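Local coordinates for protein LC-Est1C (Uncultured organism, PDB 3WYD) that hydrolyses carboxylic ester bonds, as the C-terminal esterase domain, of alpha/beta hydrolase fold, of a protein with a long N-terminal extension, at residues S56-A61 with V200-F205; M63-N68 with T204-F209; A135-V140 with A153-L158; Q157-G162 with T185-I190. One frame throughout, in Å; residues are numbered along the deposited sequence.

Interaction 1 of 4, residues S56-A61 with V200-F205; sequences SYQRGA and VAARTF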
# COMPACT_ATOMS: atom_id res chain seq x y z
N SER A 56 -7.31 -4.30 -16.31
CA SER A 56 -6.07 -3.57 -16.55
C SER A 56 -4.89 -4.53 -16.77
O SER A 56 -5.06 -5.69 -17.15
CB SER A 56 -5.76 -2.62 -15.40
OG SER A 56 -6.94 -2.07 -14.85
N TYR A 57 -3.69 -4.02 -16.55
CA TYR A 57 -2.47 -4.73 -16.88
C TYR A 57 -2.47 -5.24 -18.32
O TYR A 57 -2.52 -6.45 -18.59
CB TYR A 57 -2.16 -5.83 -15.84
CG TYR A 57 -1.94 -5.29 -14.43
CD1 TYR A 57 -0.75 -4.65 -14.10
CD2 TYR A 57 -2.90 -5.44 -13.44
CE1 TYR A 57 -0.50 -4.22 -12.79
CE2 TYR A 57 -2.70 -4.93 -12.14
CZ TYR A 57 -1.48 -4.33 -11.82
OH TYR A 57 -1.30 -3.85 -10.55
N GLN A 58 -2.33 -4.31 -19.26
CA GLN A 58 -2.50 -4.63 -20.67
C GLN A 58 -3.79 -5.39 -20.96
O GLN A 58 -3.77 -6.46 -21.56
CB GLN A 58 -1.28 -5.38 -21.23
CG GLN A 58 0.03 -4.59 -21.20
CD GLN A 58 -0.09 -3.20 -21.82
OE1 GLN A 58 -0.39 -3.07 -23.01
NE2 GLN A 58 0.17 -2.17 -21.03
N ARG A 59 -4.90 -4.84 -20.46
CA ARG A 59 -6.26 -5.28 -20.81
C ARG A 59 -6.43 -6.77 -20.62
O ARG A 59 -6.95 -7.47 -21.49
CB ARG A 59 -6.61 -4.90 -22.25
CG ARG A 59 -6.75 -3.40 -22.47
CD ARG A 59 -7.38 -3.12 -23.83
NE ARG A 59 -8.84 -3.09 -23.74
CZ ARG A 59 -9.59 -2.04 -24.08
NH1 ARG A 59 -9.02 -0.94 -24.57
NH2 ARG A 59 -10.91 -2.10 -23.96
N GLY A 60 -6.06 -7.26 -19.45
CA GLY A 60 -6.34 -8.65 -19.12
C GLY A 60 -5.35 -9.67 -19.68
O GLY A 60 -5.66 -10.86 -19.73
N ALA A 61 -4.15 -9.23 -20.04
CA ALA A 61 -3.09 -10.10 -20.53
C ALA A 61 -2.84 -11.29 -19.59
O ALA A 61 -2.38 -12.35 -20.01
CB ALA A 61 -1.76 -9.33 -20.69
N VAL A 200 6.70 -2.59 -15.23
CA VAL A 200 7.35 -3.87 -15.07
C VAL A 200 6.39 -5.02 -14.92
O VAL A 200 6.82 -6.17 -15.03
CB VAL A 200 8.36 -3.88 -13.90
CG1 VAL A 200 9.53 -2.90 -14.12
CG2 VAL A 200 7.64 -3.59 -12.60
N ALA A 201 5.12 -4.74 -14.59
CA ALA A 201 4.18 -5.81 -14.23
C ALA A 201 3.70 -6.63 -15.43
O ALA A 201 4.06 -7.80 -15.60
CB ALA A 201 3.00 -5.23 -13.47
N ALA A 202 2.95 -6.01 -16.33
CA ALA A 202 2.49 -6.79 -17.49
C ALA A 202 3.65 -7.29 -18.36
O ALA A 202 3.58 -8.41 -18.88
CB ALA A 202 1.50 -5.99 -18.33
N ARG A 203 4.76 -6.53 -18.41
CA ARG A 203 5.99 -6.90 -19.14
C ARG A 203 6.49 -8.31 -18.74
O ARG A 203 7.05 -9.06 -19.54
CB ARG A 203 7.10 -5.89 -18.77
CG ARG A 203 8.44 -6.25 -19.36
CD ARG A 203 9.53 -5.44 -18.74
NE ARG A 203 10.82 -5.68 -19.37
CZ ARG A 203 11.39 -4.81 -20.20
NH1 ARG A 203 10.79 -3.64 -20.42
NH2 ARG A 203 12.61 -5.04 -20.66
N THR A 204 6.28 -8.67 -17.47
CA THR A 204 6.88 -9.90 -16.95
C THR A 204 5.84 -11.00 -16.65
O THR A 204 6.19 -12.00 -16.01
CB THR A 204 7.77 -9.67 -15.70
OG1 THR A 204 7.02 -9.01 -14.67
CG2 THR A 204 9.03 -8.85 -16.06
N PHE A 205 4.59 -10.83 -17.07
CA PHE A 205 3.63 -11.92 -16.90
C PHE A 205 4.14 -13.23 -17.49
O PHE A 205 3.97 -14.28 -16.88
CB PHE A 205 2.27 -11.60 -17.49
CG PHE A 205 1.51 -10.54 -16.75
CD1 PHE A 205 1.78 -10.24 -15.43
CD2 PHE A 205 0.44 -9.91 -17.37
CE1 PHE A 205 1.07 -9.22 -14.77
CE2 PHE A 205 -0.33 -8.97 -16.71
CZ PHE A 205 -0.03 -8.61 -15.40
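Tyr-57 and Phe-205 bring their side chains together at about a right angle. The contact is apolar, and no hydrogen bond crosses it. Its centre is the methylene of Tyr-57: CB meets the far end of the Phe-205 ring at CZ, 3.5 Å away, from the ring edge and near its plane. Ala-61 also comes to the ring edge, with CB 4.0 Å from Phe-205 CD2. One face of the Phe-205 ring is filled from its own segment, because Ala-202 CA sits over the ring centre.

Methyl groups make the second set of contacts. Ala-201 CB lies 3.7 Å from CE1 of Tyr-57 and meets that ring obliquely. Ala-202 CB packs against CG of Gln-58 at 3.5 Å. Chi1 of Gln-58 (-63°) puts CG there, and a bend at chi2 turns the amide beyond it.

Thr-204 OG1 bonds to Val-200 O inside its own segment, over 2.9 Å. Beyond the pair, the Tyr-57 ring stacks on Tyr-53, and the Phe-205 ring meets Phe-62 edge-to-face.

Without the Phe-205 ring, as with an alanine here, Tyr-57 CB and Ala-61 CB are likely to lose their shared partner, with a gap beside the start of helix 57-69. Within this contact, apolar packing rather than polar bonds joins that start to the end of helix 199-203 and to Phe-205, near the probable Ser-His-Asp triad.

Interaction 2 of 4, residues M63-N68 with T204-F209; sequences MIEAEN and TFKDVF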
# COMPACT_ATOMS: atom_id res chain seq x y z
N MET A 63 -4.80 -13.13 -18.02
CA MET A 63 -5.72 -14.25 -18.18
C MET A 63 -5.53 -15.00 -19.49
O MET A 63 -5.88 -16.15 -19.56
CB MET A 63 -7.17 -13.77 -18.03
CG MET A 63 -7.43 -12.96 -16.80
SD MET A 63 -7.02 -13.87 -15.26
CE MET A 63 -7.05 -12.52 -14.07
N ILE A 64 -4.94 -14.35 -20.50
CA ILE A 64 -4.43 -15.05 -21.69
C ILE A 64 -3.40 -16.10 -21.31
O ILE A 64 -3.50 -17.26 -21.74
CB ILE A 64 -3.85 -14.05 -22.70
CG1 ILE A 64 -4.94 -13.05 -23.09
CG2 ILE A 64 -3.32 -14.78 -23.94
CD1 ILE A 64 -4.43 -11.94 -23.99
N GLU A 65 -2.44 -15.74 -20.44
CA GLU A 65 -1.48 -16.74 -20.01
C GLU A 65 -2.22 -17.88 -19.26
O GLU A 65 -1.89 -19.05 -19.45
CB GLU A 65 -0.39 -16.15 -19.11
CG GLU A 65 0.50 -15.08 -19.76
CD GLU A 65 1.52 -15.64 -20.74
OE1 GLU A 65 1.54 -16.87 -20.96
OE2 GLU A 65 2.35 -14.86 -21.26
N ALA A 66 -3.10 -17.55 -18.32
CA ALA A 66 -3.81 -18.58 -17.53
C ALA A 66 -4.58 -19.55 -18.42
O ALA A 66 -4.60 -20.73 -18.17
CB ALA A 66 -4.77 -17.94 -16.52
N GLU A 67 -5.26 -19.02 -19.44
CA GLU A 67 -6.00 -19.84 -20.38
C GLU A 67 -5.05 -20.70 -21.20
O GLU A 67 -5.26 -21.92 -21.32
CB GLU A 67 -6.81 -18.92 -21.29
CG GLU A 67 -7.54 -19.66 -22.43
CD GLU A 67 -8.43 -20.77 -21.93
OE1 GLU A 67 -9.16 -20.59 -20.93
OE2 GLU A 67 -8.50 -21.78 -22.67
N ASN A 68 -3.97 -20.09 -21.69
CA ASN A 68 -3.03 -20.83 -22.54
C ASN A 68 -2.38 -21.98 -21.78
O ASN A 68 -2.17 -23.07 -22.32
CB ASN A 68 -1.98 -19.91 -23.15
CG ASN A 68 -2.56 -19.01 -24.22
OD1 ASN A 68 -3.72 -19.19 -24.64
ND2 ASN A 68 -1.79 -18.02 -24.64
N THR A 204 6.28 -8.67 -17.47
CA THR A 204 6.88 -9.90 -16.95
C THR A 204 5.84 -11.00 -16.65
O THR A 204 6.19 -12.00 -16.01
CB THR A 204 7.77 -9.67 -15.70
OG1 THR A 204 7.02 -9.01 -14.67
CG2 THR A 204 9.03 -8.85 -16.06
N PHE A 205 4.59 -10.83 -17.07
CA PHE A 205 3.63 -11.92 -16.90
C PHE A 205 4.14 -13.23 -17.49
O PHE A 205 3.97 -14.28 -16.88
CB PHE A 205 2.27 -11.60 -17.49
CG PHE A 205 1.51 -10.54 -16.75
CD1 PHE A 205 1.78 -10.24 -15.43
CD2 PHE A 205 0.44 -9.91 -17.37
CE1 PHE A 205 1.07 -9.22 -14.77
CE2 PHE A 205 -0.33 -8.97 -16.71
CZ PHE A 205 -0.03 -8.61 -15.40
N LYS A 206 4.82 -13.16 -18.63
CA LYS A 206 5.35 -14.40 -19.22
C LYS A 206 6.38 -15.05 -18.33
O LYS A 206 6.39 -16.26 -18.18
CB LYS A 206 5.98 -14.11 -20.62
CG LYS A 206 6.48 -15.38 -21.31
CD LYS A 206 7.11 -15.05 -22.68
CE LYS A 206 7.52 -16.31 -23.43
NZ LYS A 206 8.61 -17.05 -22.73
N ASP A 207 7.25 -14.23 -17.73
CA ASP A 207 8.29 -14.75 -16.88
C ASP A 207 7.66 -15.36 -15.61
O ASP A 207 8.14 -16.36 -15.10
CB ASP A 207 9.23 -13.62 -16.48
CG ASP A 207 9.86 -12.95 -17.69
OD1 ASP A 207 10.87 -13.51 -18.17
OD2 ASP A 207 9.36 -11.91 -18.15
N VAL A 208 6.64 -14.71 -15.09
CA VAL A 208 5.95 -15.26 -13.90
C VAL A 208 5.33 -16.64 -14.18
O VAL A 208 5.54 -17.59 -13.40
CB VAL A 208 4.84 -14.29 -13.44
CG1 VAL A 208 3.91 -14.90 -12.38
CG2 VAL A 208 5.43 -12.97 -12.95
N PHE A 209 4.59 -16.77 -15.28
CA PHE A 209 3.99 -18.06 -15.61
C PHE A 209 5.06 -19.09 -15.97
O PHE A 209 4.92 -20.26 -15.62
CB PHE A 209 2.94 -17.91 -16.70
CG PHE A 209 1.62 -17.46 -16.17
CD1 PHE A 209 0.68 -18.40 -15.74
CD2 PHE A 209 1.30 -16.10 -16.09
CE1 PHE A 209 -0.53 -18.01 -15.23
CE2 PHE A 209 0.06 -15.70 -15.64
CZ PHE A 209 -0.86 -16.63 -15.21
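Glu-65 turns its CG anti to the carbonyl carbon (chi1 -63°), which runs CG on along the ring of Phe-209, 3.9 Å from its CD2. The bond from the backbone already points CB of Glu-65 at this ring, and chi2 of Phe-209 presents the ring face to it. The result is a CH-pi contact: CB stands 3.6 Å from the ring centroid of Phe-209, 20° off the normal and shifted toward the rim. The nearest ring carbons are CD2 and CE2. The carboxylate plane is turned only a little from the ring plane.

Ala-66 meets the far end of the same ring. Its CB is 4.3 Å from Phe-209 CZ, and its backbone N approaches that end obliquely. The ring edge carries Phe-205 O, in the ring plane, from one turn earlier.

These are two helices of an alpha/beta hydrolase fold, 57-69 and 205-213. Their short segments run 34° apart, with axes 10.2 Å from each other at closest approach. Ala-66 also touches Val-73 of the sheet, so the contact lies between the helices and close to the strands.

Glu-65 bends at chi2 and brings OE2 to the backbone end of Lys-206, 3.8 Å from its CB. The two charges do not pair: Glu-65 OE2 and Lys-206 NZ are 6.8 Å apart. Glu-65 OE1 makes a salt bridge with Arg-69, and Lys-206 NZ makes one with Asp-210. Phe-209 also meets Tyr-71 edge-to-face.

Interaction 3 of 4, residues A135-V140 with A153-L158; sequences AALAPV and AHIPQL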
# COMPACT_ATOMS: atom_id res chain seq x y z
N ALA A 135 3.70 -22.99 -3.70
CA ALA A 135 4.73 -23.72 -4.43
C ALA A 135 5.85 -22.80 -4.90
O ALA A 135 7.03 -23.17 -4.91
CB ALA A 135 4.11 -24.47 -5.62
N ALA A 136 5.48 -21.59 -5.31
CA ALA A 136 6.45 -20.60 -5.77
C ALA A 136 5.78 -19.24 -5.73
O ALA A 136 4.53 -19.13 -5.65
CB ALA A 136 6.87 -20.93 -7.19
N LEU A 137 6.60 -18.19 -5.71
CA LEU A 137 6.10 -16.82 -5.54
C LEU A 137 6.69 -15.90 -6.59
O LEU A 137 7.82 -16.12 -7.04
CB LEU A 137 6.52 -16.25 -4.17
CG LEU A 137 6.14 -17.10 -2.96
CD1 LEU A 137 6.89 -16.53 -1.74
CD2 LEU A 137 4.65 -17.08 -2.71
N ALA A 138 5.98 -14.82 -6.95
CA ALA A 138 6.54 -13.81 -7.86
C ALA A 138 6.09 -12.41 -7.43
O ALA A 138 5.14 -11.83 -8.01
CB ALA A 138 6.13 -14.12 -9.32
N PRO A 139 6.77 -11.82 -6.45
CA PRO A 139 6.48 -10.41 -6.12
C PRO A 139 7.06 -9.42 -7.11
O PRO A 139 8.27 -9.49 -7.48
CB PRO A 139 7.11 -10.23 -4.73
CG PRO A 139 8.22 -11.27 -4.72
CD PRO A 139 7.79 -12.42 -5.57
N VAL A 140 6.22 -8.46 -7.52
CA VAL A 140 6.60 -7.47 -8.52
C VAL A 140 6.51 -6.05 -7.92
O VAL A 140 5.44 -5.65 -7.45
CB VAL A 140 5.66 -7.58 -9.75
CG1 VAL A 140 6.05 -6.54 -10.81
CG2 VAL A 140 5.76 -9.02 -10.35
N ALA A 153 12.73 -19.91 2.48
CA ALA A 153 13.88 -20.29 1.64
C ALA A 153 13.65 -21.53 0.80
O ALA A 153 14.34 -21.73 -0.19
CB ALA A 153 15.14 -20.44 2.50
N HIS A 154 12.69 -22.38 1.21
CA HIS A 154 12.33 -23.52 0.41
C HIS A 154 11.36 -23.22 -0.73
O HIS A 154 11.01 -24.12 -1.48
CB HIS A 154 11.67 -24.55 1.33
CG HIS A 154 10.42 -24.05 1.98
ND1 HIS A 154 10.43 -23.08 2.96
CD2 HIS A 154 9.12 -24.35 1.76
CE1 HIS A 154 9.19 -22.81 3.32
NE2 HIS A 154 8.37 -23.57 2.61
N ILE A 155 10.91 -21.97 -0.83
CA ILE A 155 9.95 -21.58 -1.89
C ILE A 155 10.68 -20.82 -2.99
O ILE A 155 11.21 -19.74 -2.74
CB ILE A 155 8.84 -20.68 -1.32
CG1 ILE A 155 8.19 -21.39 -0.10
CG2 ILE A 155 7.79 -20.37 -2.41
CD1 ILE A 155 7.13 -20.52 0.56
N PRO A 156 10.71 -21.38 -4.21
CA PRO A 156 11.42 -20.66 -5.30
C PRO A 156 10.69 -19.36 -5.65
O PRO A 156 9.45 -19.34 -5.77
CB PRO A 156 11.36 -21.64 -6.48
CG PRO A 156 11.14 -22.98 -5.85
CD PRO A 156 10.28 -22.72 -4.59
N GLN A 157 11.47 -18.30 -5.84
CA GLN A 157 10.90 -16.98 -5.98
C GLN A 157 11.44 -16.33 -7.24
O GLN A 157 12.65 -16.35 -7.50
CB GLN A 157 11.29 -16.14 -4.77
CG GLN A 157 10.53 -16.63 -3.51
CD GLN A 157 11.14 -16.13 -2.21
OE1 GLN A 157 11.31 -14.93 -2.02
NE2 GLN A 157 11.60 -17.06 -1.37
N LEU A 158 10.55 -15.72 -8.02
CA LEU A 158 10.90 -14.80 -9.08
C LEU A 158 10.56 -13.38 -8.65
O LEU A 158 9.41 -13.12 -8.29
CB LEU A 158 10.05 -15.14 -10.32
CG LEU A 158 10.24 -14.14 -11.47
CD1 LEU A 158 11.60 -14.40 -12.13
CD2 LEU A 158 9.17 -14.29 -12.52
O HOH W 1 7.90 -24.75 -2.51
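Leu-137 and Gln-157 are bridged through their backbones, with two hydrogen bonds around them. Leu-137 N donates to Pro-156 O over 3.1 Å. Leu-158 N returns a bond to Leu-137 O over 2.9 Å. One residue of the first strand thus uses both its N-H and its C=O on the second segment.

CA-H...O contacts extend this pairing. Ala-138 CA lies 3.0 Å from Leu-158 O. Pro-139 N has no hydrogen to donate, and its CD sits 3.2 Å from Leu-158 O instead.

The apolar contacts fall on both faces. On one, Ile-155 CG2 is 3.7 Å from Leu-137 CG, and Leu-137 lies side by side with Gln-157. The first torsion of Ile-155 sets CG2 opposite its own N, turned to Ala-136 and Leu-137. On the other face, Ala-138 CB meets Leu-158 CB at 4.2 Å, under Val-208 and Trp-211 of helix 205-213.

The Gln-157 amide is held at both ends. NE2 donates to Ile-155 O over 3.0 Å, and the acceptor lies in the amide plane. OE1 takes a bond from Trp-124 NE1. A water bonds to Ala-135 O and, weakly, to His-154 O.

Strands 136-140 and 157-162 are parallel neighbours in the central sheet of the alpha/beta hydrolase fold. The first comes after the helix that follows the probable nucleophile elbow.

Interaction 4 of 4, residues Q157-G162 with T185-I190; sequences QLVVHG and TEIKYI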
# COMPACT_ATOMS: atom_id res chain seq x y z
N GLN A 157 11.47 -18.30 -5.84
CA GLN A 157 10.90 -16.98 -5.98
C GLN A 157 11.44 -16.33 -7.24
O GLN A 157 12.65 -16.35 -7.50
CB GLN A 157 11.29 -16.14 -4.77
CG GLN A 157 10.53 -16.63 -3.51
CD GLN A 157 11.14 -16.13 -2.21
OE1 GLN A 157 11.31 -14.93 -2.02
NE2 GLN A 157 11.60 -17.06 -1.37
N LEU A 158 10.55 -15.72 -8.02
CA LEU A 158 10.90 -14.80 -9.08
C LEU A 158 10.56 -13.38 -8.65
O LEU A 158 9.41 -13.12 -8.29
CB LEU A 158 10.05 -15.14 -10.32
CG LEU A 158 10.24 -14.14 -11.47
CD1 LEU A 158 11.60 -14.40 -12.13
CD2 LEU A 158 9.17 -14.29 -12.52
N VAL A 159 11.57 -12.52 -8.59
CA VAL A 159 11.40 -11.17 -8.09
C VAL A 159 11.60 -10.22 -9.26
O VAL A 159 12.55 -10.36 -9.98
CB VAL A 159 12.42 -10.85 -7.01
CG1 VAL A 159 12.23 -9.40 -6.49
CG2 VAL A 159 12.27 -11.84 -5.82
N VAL A 160 10.67 -9.26 -9.44
CA VAL A 160 10.77 -8.28 -10.54
C VAL A 160 10.72 -6.88 -9.98
O VAL A 160 9.91 -6.60 -9.08
CB VAL A 160 9.61 -8.45 -11.51
CG1 VAL A 160 9.65 -7.37 -12.59
CG2 VAL A 160 9.61 -9.83 -12.12
N HIS A 161 11.66 -6.01 -10.38
CA HIS A 161 11.58 -4.62 -9.93
C HIS A 161 12.24 -3.75 -10.96
O HIS A 161 13.26 -4.14 -11.53
CB HIS A 161 12.30 -4.42 -8.57
CG HIS A 161 11.68 -3.39 -7.68
ND1 HIS A 161 11.14 -3.72 -6.45
CD2 HIS A 161 11.48 -2.05 -7.84
CE1 HIS A 161 10.70 -2.62 -5.86
NE2 HIS A 161 10.84 -1.60 -6.70
N GLY A 162 11.71 -2.54 -11.12
CA GLY A 162 12.36 -1.59 -12.05
C GLY A 162 13.36 -0.72 -11.32
O GLY A 162 13.11 -0.29 -10.20
N THR A 185 18.09 -19.85 -1.00
CA THR A 185 16.81 -19.86 -1.74
C THR A 185 17.08 -20.04 -3.23
O THR A 185 17.99 -19.41 -3.77
CB THR A 185 16.11 -18.50 -1.54
OG1 THR A 185 16.04 -18.21 -0.14
CG2 THR A 185 14.72 -18.47 -2.08
N GLU A 186 16.18 -20.75 -3.92
CA GLU A 186 16.20 -20.71 -5.37
C GLU A 186 15.49 -19.45 -5.83
O GLU A 186 14.29 -19.30 -5.63
CB GLU A 186 15.52 -21.95 -5.96
CG GLU A 186 15.58 -21.94 -7.49
CD GLU A 186 14.77 -23.01 -8.17
OE1 GLU A 186 14.22 -23.92 -7.51
OE2 GLU A 186 14.76 -22.88 -9.42
N ILE A 187 16.23 -18.51 -6.40
CA ILE A 187 15.68 -17.18 -6.63
C ILE A 187 16.22 -16.67 -7.95
O ILE A 187 17.40 -16.87 -8.31
CB ILE A 187 15.94 -16.21 -5.44
CG1 ILE A 187 15.21 -14.86 -5.62
CG2 ILE A 187 17.46 -16.03 -5.20
CD1 ILE A 187 14.95 -14.17 -4.28
N LYS A 188 15.33 -16.04 -8.71
CA LYS A 188 15.70 -15.35 -9.92
C LYS A 188 15.22 -13.92 -9.81
O LYS A 188 14.04 -13.69 -9.50
CB LYS A 188 15.06 -16.02 -11.14
CG LYS A 188 15.32 -15.24 -12.47
CD LYS A 188 14.79 -16.01 -13.68
CE LYS A 188 15.18 -15.24 -14.95
NZ LYS A 188 14.85 -16.01 -16.17
N TYR A 189 16.09 -12.97 -10.04
CA TYR A 189 15.70 -11.58 -9.86
C TYR A 189 15.86 -10.90 -11.21
O TYR A 189 16.97 -10.85 -11.78
CB TYR A 189 16.62 -10.94 -8.83
CG TYR A 189 16.45 -9.43 -8.62
CD1 TYR A 189 15.18 -8.86 -8.68
CD2 TYR A 189 17.55 -8.60 -8.32
CE1 TYR A 189 15.02 -7.46 -8.45
CE2 TYR A 189 17.36 -7.24 -8.07
CZ TYR A 189 16.10 -6.70 -8.17
OH TYR A 189 15.91 -5.35 -7.95
N ILE A 190 14.75 -10.36 -11.68
CA ILE A 190 14.70 -9.54 -12.92
C ILE A 190 14.63 -8.10 -12.50
O ILE A 190 13.56 -7.57 -12.16
CB ILE A 190 13.52 -9.94 -13.83
CG1 ILE A 190 13.65 -11.42 -14.23
CG2 ILE A 190 13.49 -9.02 -15.10
CD1 ILE A 190 12.44 -11.97 -14.96
O HOH W 2 13.69 -16.79 0.86
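Val-159 and Tyr-189 face each other as a parallel pair, in a ladder of five backbone hydrogen bonds. The shortest is Ile-190 N to Val-159 O, 2.8 Å. The last is His-161 N to Ile-190 O.

Around Val-159, CG1 packs on Tyr-189 CD1 at 3.7 Å and CG2 on Ile-187 CD1 at 3.9 Å. Chi1 of Tyr-189 (174°) carries its ring edge to the Val-159 carbonyl and to His-161 CB, which is 3.8 Å from Tyr-189 OH. On the other face, Leu-158 CD1 meets Ile-190 CD1 at 3.8 Å and lies along the extended chain of Lys-188. At the start of the strands, a water accepts from Gln-157 NE2 and donates to Thr-185 OG1, which also bonds to Ala-180 O.

Further out, Tyr-189 OH bonds to Glu-191. His-161 is held by Ser-173 and Val-168. Helix 171-181 links the two strands as a beta-alpha-beta unit and covers the face of Val-159 and Tyr-189. If Tyr-189 were cut back to alanine, Val-159 CG1 and His-161 CB would probably be underpacked, and Glu-191 would lack its hydroxyl mate.

The backbone bonds set the register. Apolar groups pack on both faces, while the edge strand keeps partly exposed residues.

Interactions 3 and 4 belong to the sheet and share Gln-157 and Leu-158, so strand 157-162 is bonded along both its edges. Interaction 3 is wholly buried. Interaction 4 reaches the outermost strand of the sheet within this chain and is partly exposed. Both rest on backbone hydrogen bonds. Interactions 1 and 2 instead join helix 57-69 to two successive helices, share Phe-205, and have no hydrogen bond across them. Interaction 1 is partly buried, and interaction 2 is more buried, with the charged ends of Glu-65 and Lys-206 beside its apolar part. The layers meet where Val-208 packs on Ala-138 and Thr-204 on Val-160. Along the chain, both sheet contacts are nested inside the loops closed by the helix contacts.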